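Local structure of NAD(P)H-FMN oxidoreductase (Bacillus subtilis, 5LVA) at residues L143-V147 / Q165-H169. The protein binds flavin mononucleotide and probably acts as an NAD(P)H-dependent flavin reductase. Coordinates in Å, arbitrary orientation, origin at the centre of the assembly. Numbering follows the deposited sequence.
Sequences LPPYV and QYREH
An edge strand and the C-terminal helix of a flavodoxin-like fold meet here through an aromatic cluster of Tyr146, Tyr166 and His169, with 280 Å² buried between 143-147 and 165-169 and no hydrogen bond across. The backbone of 143-147 is extended throughout, with phi/psi of -61/140 at Pro144, -71/165 at Pro145 and -100/126 at Tyr146; 165-169 is regular helix, with His169 N bonded to Gln165 O at 3.1 Å. Tyr146 and Tyr166 set the register, CA to CA 6.6 Å. Aromatic contacts dominate. Tyr146 (chi1 t, chi2 72°) points toward the helix and lays one ring face against its backbone: Tyr166 CA stands 3.7 Å from the Tyr146 ring centroid, 13° off the normal, a CH-pi contact, and Tyr166 CB is 3.5 Å from Tyr146 CE2. The Tyr166 ring (chi1 t) turns its edge to that face in an offset edge-to-face pair, centroids 5.8 Å apart and planes at 78°. His169 (chi1 t) fills the space beside Tyr146, its ring oblique at 48° and 5.7 Å between centroids, with Tyr146 CA over one His169 face. The carbonyl oxygens Pro144 O and Pro145 O approach the imidazole carbon His169 CE1 at 2.9 and 3.3 Å. Tyr146 OH lies 3.6 Å from Gln165 CB and bonds weakly to Gly162 O; Tyr166 OH is hydrogen-bonded to Gln63 OE1, its ring stacked with Phe21. In this last strand-helix unit of the fold, outermost strand 141-148 pairs with parallel strand 100-106 (Leu143 with Phe101, Tyr146 with Val103 and Val105), which Tyr166 and His169 of helix 156-171 also touch.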
loop_
_atom_site.group_PDB
_atom_site.type_symbol
_atom_site.label_atom_id
_atom_site.label_comp_id
_atom_site.label_asym_id
_atom_site.label_seq_id
_atom_site.Cartn_x
_atom_site.Cartn_y
_atom_site.Cartn_z
ATOM N N LEU A 143 0.928 8.991 -6.249
ATOM C CA LEU A 143 1.745 9.746 -5.304
ATOM C C LEU A 143 3.062 9.029 -5.043
ATOM O O LEU A 143 3.149 7.828 -5.243
ATOM C CB LEU A 143 0.980 9.933 -3.993
ATOM C CG LEU A 143 -0.381 10.610 -4.049
ATOM C CD1 LEU A 143 -1.004 10.604 -2.673
ATOM C CD2 LEU A 143 -0.252 12.017 -4.547
ATOM N N PRO A 144 4.091 9.757 -4.588
ATOM C CA PRO A 144 5.359 9.095 -4.281
ATOM C C PRO A 144 5.164 8.056 -3.192
ATOM O O PRO A 144 4.433 8.320 -2.245
ATOM C CB PRO A 144 6.239 10.232 -3.772
ATOM C CG PRO A 144 5.550 11.464 -4.141
ATOM C CD PRO A 144 4.115 11.171 -4.200
ATOM N N PRO A 145 5.809 6.894 -3.313
ATOM C CA PRO A 145 5.555 5.867 -2.303
ATOM C C PRO A 145 6.165 6.207 -0.947
ATOM O O PRO A 145 7.008 7.103 -0.831
ATOM C CB PRO A 145 6.222 4.629 -2.903
ATOM C CG PRO A 145 7.310 5.162 -3.694
ATOM C CD PRO A 145 6.852 6.479 -4.258
ATOM N N TYR A 146 5.730 5.498 0.081
ATOM C CA TYR A 146 6.515 5.463 1.295
ATOM C C TYR A 146 7.297 4.172 1.318
ATOM O O TYR A 146 6.742 3.101 1.193
ATOM C CB TYR A 146 5.673 5.583 2.562
ATOM C CG TYR A 146 6.584 5.600 3.765
ATOM C CD1 TYR A 146 7.369 6.712 4.043
ATOM C CD2 TYR A 146 6.730 4.483 4.569
ATOM C CE1 TYR A 146 8.227 6.725 5.107
ATOM C CE2 TYR A 146 7.591 4.493 5.635
ATOM C CZ TYR A 146 8.332 5.613 5.900
ATOM O OH TYR A 146 9.193 5.619 6.954
ATOM N N VAL A 147 8.600 4.284 1.479
ATOM C CA VAL A 147 9.461 3.127 1.434
ATOM C C VAL A 147 10.325 3.066 2.674
ATOM O O VAL A 147 10.929 4.052 3.055
ATOM C CB VAL A 147 10.361 3.149 0.195
ATOM C CG1 VAL A 147 11.024 1.809 0.008
ATOM C CG2 VAL A 147 9.557 3.501 -1.028
ATOM N N GLN A 165 7.684 8.688 10.354
ATOM C CA GLN A 165 7.860 9.188 9.001
ATOM C C GLN A 165 6.789 8.629 8.081
ATOM O O GLN A 165 6.320 9.306 7.166
ATOM C CB GLN A 165 9.249 8.847 8.470
ATOM C CG GLN A 165 10.340 9.744 9.000
ATOM C CD GLN A 165 10.053 11.200 8.744
ATOM O OE1 GLN A 165 9.471 11.558 7.724
ATOM N NE2 GLN A 165 10.468 12.053 9.666
ATOM N N TYR A 166 6.407 7.385 8.333
ATOM C CA TYR A 166 5.323 6.758 7.606
ATOM C C TYR A 166 4.046 7.560 7.813
ATOM O O TYR A 166 3.340 7.876 6.868
ATOM C CB TYR A 166 5.164 5.309 8.073
ATOM C CG TYR A 166 3.828 4.659 7.793
ATOM C CD1 TYR A 166 2.770 4.795 8.679
ATOM C CD2 TYR A 166 3.640 3.863 6.675
ATOM C CE1 TYR A 166 1.554 4.193 8.436
ATOM C CE2 TYR A 166 2.425 3.254 6.427
ATOM C CZ TYR A 166 1.388 3.421 7.315
ATOM O OH TYR A 166 0.184 2.817 7.074
ATOM N N ARG A 167 3.767 7.905 9.063
ATOM C CA ARG A 167 2.544 8.607 9.407
ATOM C C ARG A 167 2.484 9.963 8.727
ATOM O O ARG A 167 1.452 10.357 8.216
ATOM C CB ARG A 167 2.428 8.776 10.921
ATOM C CG ARG A 167 1.038 9.196 11.384
ATOM C CD ARG A 167 1.056 9.767 12.776
ATOM N NE ARG A 167 -0.275 9.784 13.372
ATOM C CZ ARG A 167 -1.064 10.849 13.435
ATOM N NH1 ARG A 167 -0.662 12.009 12.947
ATOM N NH2 ARG A 167 -2.256 10.755 13.999
ATOM N N GLU A 168 3.595 10.678 8.720
ATOM C CA GLU A 168 3.594 11.990 8.118
ATOM C C GLU A 168 3.364 11.893 6.614
ATOM O O GLU A 168 2.664 12.714 6.027
ATOM C CB GLU A 168 4.896 12.724 8.403
ATOM C CG GLU A 168 4.951 14.057 7.700
ATOM C CD GLU A 168 6.195 14.847 8.011
ATOM O OE1 GLU A 168 6.816 14.590 9.068
ATOM O OE2 GLU A 168 6.542 15.732 7.198
ATOM N N HIS A 169 3.947 10.873 6.001
ATOM C CA HIS A 169 3.875 10.713 4.560
ATOM C C HIS A 169 2.476 10.362 4.089
ATOM O O HIS A 169 2.000 10.881 3.096
ATOM C CB HIS A 169 4.845 9.640 4.095
ATOM C CG HIS A 169 5.135 9.698 2.632
ATOM N ND1 HIS A 169 4.386 9.023 1.698
ATOM C CD2 HIS A 169 6.082 10.375 1.941
ATOM C CE1 HIS A 169 4.867 9.263 0.494
ATOM N NE2 HIS A 169 5.897 10.081 0.616
#